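PDB 3VYL: L-ribulose 3-epimerase from Mesorhizobium loti, which catalyses the epimerisation of ketoses at C3 with a bound manganese ion, acting efficiently on L-ribulose, probably to give L-xylulose, and less well on D-psicose and D-tagatose. Local coordinates for residues Ser12-Ala16 / Gln17-Glu21; Ile220-Ala223 / Ala224-Ala228. All coordinates share one frame; numbering follows the deposited sequence.

Both contacts are local, each made where a loop of the eight-stranded parallel barrel runs into a helix, and neither spans distant parts of the sequence. Reading from the N terminus, strand 4-7 is followed by a loop whose last residues, 12-16, fold against the first turn of helix 17-30; that is contact 1. Contact 2 comes some two hundred residues later, after strand 202-207, where I220 and D221 lead into helix 222-231, the helix before strand 238-240, and residues 220-223 meet its first turns. The contacts follow in series, without nesting or crossing, their nearest atoms about 21 Å apart. Contact 1 is a surface feature away from the manganese, whereas contact 2 has its first residue near the metal site.

Contact 1 of 2, residues Ser12-Ala16 / Gln17-Glu21; sequences SASSA and QSELE
S12 and E19 meet through their polar ends: the hydroxyl OG of S12 donates to OE1 of E19 at 3.1 Å, reaching the carboxylate on its anti side and 22° out of its plane. The glutamate chain folds back at chi2 (-63°), which turns its end toward the loop.

Two ST turns shape that loop. S12 OG also accepts from S14 N at 2.9 Å, and S14 OG from A16 N at 3.0 Å. Serine suits both places because its short hydroxyl can turn back onto the backbone two residues on; S12 both donates and accepts, linking the turn to the helix.

The helical backbone bonds begin at A16, the N-cap residue. Its carbonyl O receives L20 N at 2.8 Å in a nearly straight bond, and E19 N more weakly. Having no polar side-chain atom, this alanine cannot cap the helix with its side chain.

Van der Waals contacts of side-chain carbons with loop oxygens complete the junction. CB and CG of E19 lie against S14 OG, each at 3.7 Å, while L20 lays CD1 beside the carbonyl O of S15 at 3.3 Å, its branched end covering the loop backbone.

The whole stretch carries the chain from the loop after strand 4-7 into helix 17-30. S15 and L20 both pack on V45, in the loop between strand 34-37 and helix 47-57, and E21 forms a salt bridge with R53 of that second helix.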
loop_
_atom_site.group_PDB
_atom_site.type_symbol
_atom_site.label_atom_id
_atom_site.label_comp_id
_atom_site.label_asym_id
_atom_site.label_seq_id
_atom_site.Cartn_x
_atom_site.Cartn_y
_atom_site.Cartn_z
ATOM N N SER A 12 11.839 30.644 -6.771
ATOM C CA SER A 12 12.120 31.924 -6.120
ATOM C C SER A 12 10.861 32.561 -5.536
ATOM O O SER A 12 9.763 32.362 -6.049
ATOM C CB SER A 12 12.765 32.900 -7.105
ATOM O OG SER A 12 12.684 34.240 -6.624
ATOM N N ALA A 13 11.031 33.336 -4.467
ATOM C CA ALA A 13 9.913 34.042 -3.838
ATOM C C ALA A 13 9.954 35.512 -4.206
ATOM O O ALA A 13 9.110 36.297 -3.770
ATOM C CB ALA A 13 9.952 33.877 -2.324
ATOM N N SER A 14 10.936 35.876 -5.019
ATOM C CA SER A 14 11.151 37.267 -5.367
ATOM C C SER A 14 10.340 37.675 -6.583
ATOM O O SER A 14 10.085 36.857 -7.466
ATOM C CB SER A 14 12.632 37.537 -5.622
ATOM O OG SER A 14 12.783 38.661 -6.477
ATOM N N SER A 15 9.976 38.958 -6.615
ATOM C CA SER A 15 9.252 39.581 -7.724
ATOM C C SER A 15 10.145 40.349 -8.713
ATOM O O SER A 15 9.653 40.865 -9.716
ATOM C CB SER A 15 8.175 40.525 -7.185
ATOM O OG SER A 15 7.095 39.806 -6.622
ATOM N N ALA A 16 11.446 40.436 -8.441
ATOM C CA ALA A 16 12.367 41.072 -9.388
ATOM C C ALA A 16 12.196 40.465 -10.786
ATOM O O ALA A 16 12.041 39.250 -10.917
ATOM C CB ALA A 16 13.802 40.932 -8.908
ATOM N N GLN A 17 12.210 41.303 -11.822
ATOM C CA GLN A 17 11.970 40.837 -13.201
ATOM C C GLN A 17 13.006 39.817 -13.692
ATOM O O GLN A 17 12.704 38.970 -14.531
ATOM C CB GLN A 17 11.867 42.023 -14.180
ATOM C CG GLN A 17 11.456 41.663 -15.617
ATOM C CD GLN A 17 9.993 41.217 -15.780
ATOM O OE1 GLN A 17 9.678 40.394 -16.651
ATOM N NE2 GLN A 17 9.098 41.767 -14.958
ATOM N N SER A 18 14.219 39.906 -13.162
ATOM C CA SER A 18 15.286 38.968 -13.484
ATOM C C SER A 18 15.042 37.600 -12.824
ATOM O O SER A 18 15.383 36.554 -13.384
ATOM C CB SER A 18 16.637 39.580 -13.083
ATOM O OG SER A 18 17.356 38.771 -12.165
ATOM N N GLU A 19 14.452 37.629 -11.628
ATOM C CA GLU A 19 14.065 36.423 -10.894
ATOM C C GLU A 19 12.797 35.768 -11.448
ATOM O O GLU A 19 12.717 34.542 -11.514
ATOM C CB GLU A 19 13.890 36.735 -9.401
ATOM C CG GLU A 19 15.193 36.783 -8.629
ATOM C CD GLU A 19 15.908 35.446 -8.626
ATOM O OE1 GLU A 19 15.532 34.566 -7.826
ATOM O OE2 GLU A 19 16.839 35.270 -9.433
ATOM N N LEU A 20 11.815 36.589 -11.830
ATOM C CA LEU A 20 10.599 36.125 -12.498
ATOM C C LEU A 20 10.925 35.472 -13.841
ATOM O O LEU A 20 10.285 34.505 -14.256
ATOM C CB LEU A 20 9.635 37.289 -12.714
ATOM C CG LEU A 20 8.868 37.863 -11.513
ATOM C CD1 LEU A 20 7.998 39.032 -11.959
ATOM C CD2 LEU A 20 8.013 36.818 -10.803
ATOM N N GLU A 21 11.935 36.024 -14.498
ATOM C CA GLU A 21 12.471 35.518 -15.742
ATOM C C GLU A 21 13.077 34.134 -15.511
ATOM O O GLU A 21 12.792 33.185 -16.246
ATOM C CB GLU A 21 13.573 36.461 -16.205
ATOM C CG GLU A 21 13.339 37.099 -17.551
ATOM C CD GLU A 21 14.586 37.062 -18.414
ATOM O OE1 GLU A 21 15.080 38.143 -18.808
ATOM O OE2 GLU A 21 15.075 35.941 -18.693
#

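Contact 2 of 2, residues Ile220-Ala223 / Ala224-Ala228; sequences IDFA and AIFDA
F222 and F226, one helical turn apart, both set CG anti to their own carbonyl carbon (chi1 -76° and -60°), and this puts CE2 of F226 3.9 Å from CB of F222. The F226 ring lies with one face over the carbonyl of F222, F226 CD2 coming to 3.3 Å from F222 O. F226 N donates to F222 O at 2.8 Å in a nearly straight helical bond. The same oxygen takes a weak bond from the backbone N of I225. One residue on, D227 N bonds to A223 O in the same way as F226 N to F222 O.

I225 runs alongside F222, and its CD1 reaches I220 CG2 at 3.5 Å and F222 CD2 at 4.0 Å. I220 CG2 also stands over one face of the F222 ring, 3.5 Å above its plane and over its centre. Branched and aromatic residues suit this side of the turn, which is buried.

D221 is the N-cap: its OD1 accepts A224 N at 3.3 Å, from well above the carboxylate plane. A short acid can turn back onto the helix start in this way, and its charge probably favours the positive end of the helix dipole. The small CB of A224 fits against the carboxylate, 3.5 Å from CG of D221.

F226 packs on F276, L281 and A284 of helix 266-292, where D227 also pairs with K287. Shortening F226 to an alanine would remove the ring lying on the F222 carbonyl, and is likely to leave a gap against those three residues. The turn starts helix 222-231, which links strand 202-207 to strand 238-240 in a beta-alpha-beta unit; I225 packs on V191 and I195 of helix 191-197, and I220 on T181 and N185 of helix 181-187.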
loop_
_atom_site.group_PDB
_atom_site.type_symbol
_atom_site.label_atom_id
_atom_site.label_comp_id
_atom_site.label_asym_id
_atom_site.label_seq_id
_atom_site.Cartn_x
_atom_site.Cartn_y
_atom_site.Cartn_z
ATOM N N ILE A 220 2.709 9.142 1.073
ATOM C CA ILE A 220 1.505 9.233 0.247
ATOM C C ILE A 220 1.499 8.134 -0.809
ATOM O O ILE A 220 2.537 7.814 -1.398
ATOM C CB ILE A 220 1.305 10.634 -0.385
ATOM C CG1 ILE A 220 0.941 11.659 0.705
ATOM C CG2 ILE A 220 0.232 10.599 -1.469
ATOM C CD1 ILE A 220 0.757 13.079 0.217
ATOM N N ASP A 221 0.322 7.545 -1.000
ATOM C CA ASP A 221 0.088 6.542 -2.011
ATOM C C ASP A 221 -0.310 7.251 -3.275
ATOM O O ASP A 221 -1.504 7.509 -3.487
ATOM C CB ASP A 221 -1.070 5.655 -1.577
ATOM C CG ASP A 221 -1.218 4.404 -2.423
ATOM O OD1 ASP A 221 -0.657 4.321 -3.549
ATOM O OD2 ASP A 221 -1.912 3.485 -1.936
ATOM N N PHE A 222 0.666 7.559 -4.125
ATOM C CA PHE A 222 0.382 8.333 -5.351
ATOM C C PHE A 222 -0.287 7.527 -6.457
ATOM O O PHE A 222 -1.070 8.075 -7.222
ATOM C CB PHE A 222 1.625 9.061 -5.864
ATOM C CG PHE A 222 1.967 10.280 -5.062
ATOM C CD1 PHE A 222 3.039 10.270 -4.180
ATOM C CD2 PHE A 222 1.188 11.428 -5.156
ATOM C CE1 PHE A 222 3.335 11.391 -3.421
ATOM C CE2 PHE A 222 1.485 12.549 -4.406
ATOM C CZ PHE A 222 2.560 12.530 -3.537
ATOM N N ALA A 223 0.001 6.229 -6.533
ATOM C CA ALA A 223 -0.658 5.385 -7.527
ATOM C C ALA A 223 -2.149 5.415 -7.271
ATOM O O ALA A 223 -2.931 5.588 -8.204
ATOM C CB ALA A 223 -0.115 3.968 -7.513
ATOM N N ALA A 224 -2.549 5.316 -6.007
ATOM C CA ALA A 224 -3.968 5.379 -5.665
ATOM C C ALA A 224 -4.588 6.709 -6.090
ATOM O O ALA A 224 -5.764 6.764 -6.439
ATOM C CB ALA A 224 -4.169 5.144 -4.181
ATOM N N ILE A 225 -3.784 7.772 -6.067
ATOM C CA ILE A 225 -4.239 9.120 -6.403
ATOM C C ILE A 225 -4.362 9.297 -7.917
ATOM O O ILE A 225 -5.341 9.862 -8.409
ATOM C CB ILE A 225 -3.307 10.194 -5.788
ATOM C CG1 ILE A 225 -3.447 10.193 -4.260
ATOM C CG2 ILE A 225 -3.618 11.578 -6.333
ATOM C CD1 ILE A 225 -2.488 11.113 -3.531
ATOM N N PHE A 226 -3.372 8.816 -8.655
ATOM C CA PHE A 226 -3.430 8.876 -10.113
ATOM C C PHE A 226 -4.560 7.991 -10.656
ATOM O O PHE A 226 -5.242 8.374 -11.620
ATOM C CB PHE A 226 -2.076 8.523 -10.734
ATOM C CG PHE A 226 -0.954 9.451 -10.319
ATOM C CD1 PHE A 226 -1.164 10.825 -10.201
ATOM C CD2 PHE A 226 0.320 8.956 -10.076
ATOM C CE1 PHE A 226 -0.124 11.675 -9.833
ATOM C CE2 PHE A 226 1.363 9.794 -9.715
ATOM C CZ PHE A 226 1.144 11.157 -9.592
ATOM N N ASP A 227 -4.765 6.835 -10.011
ATOM C CA ASP A 227 -5.892 5.935 -10.299
ATOM C C ASP A 227 -7.249 6.591 -10.064
ATOM O O ASP A 227 -8.167 6.403 -10.862
ATOM C CB ASP A 227 -5.824 4.666 -9.440
ATOM C CG ASP A 227 -4.800 3.674 -9.925
ATOM O OD1 ASP A 227 -4.638 2.655 -9.240
ATOM O OD2 ASP A 227 -4.149 3.882 -10.968
ATOM N N ALA A 228 -7.389 7.338 -8.970
ATOM C CA ALA A 228 -8.652 8.031 -8.677
ATOM C C ALA A 228 -8.954 9.149 -9.692
ATOM O O ALA A 228 -10.050 9.189 -10.248
ATOM C CB ALA A 228 -8.668 8.565 -7.255
#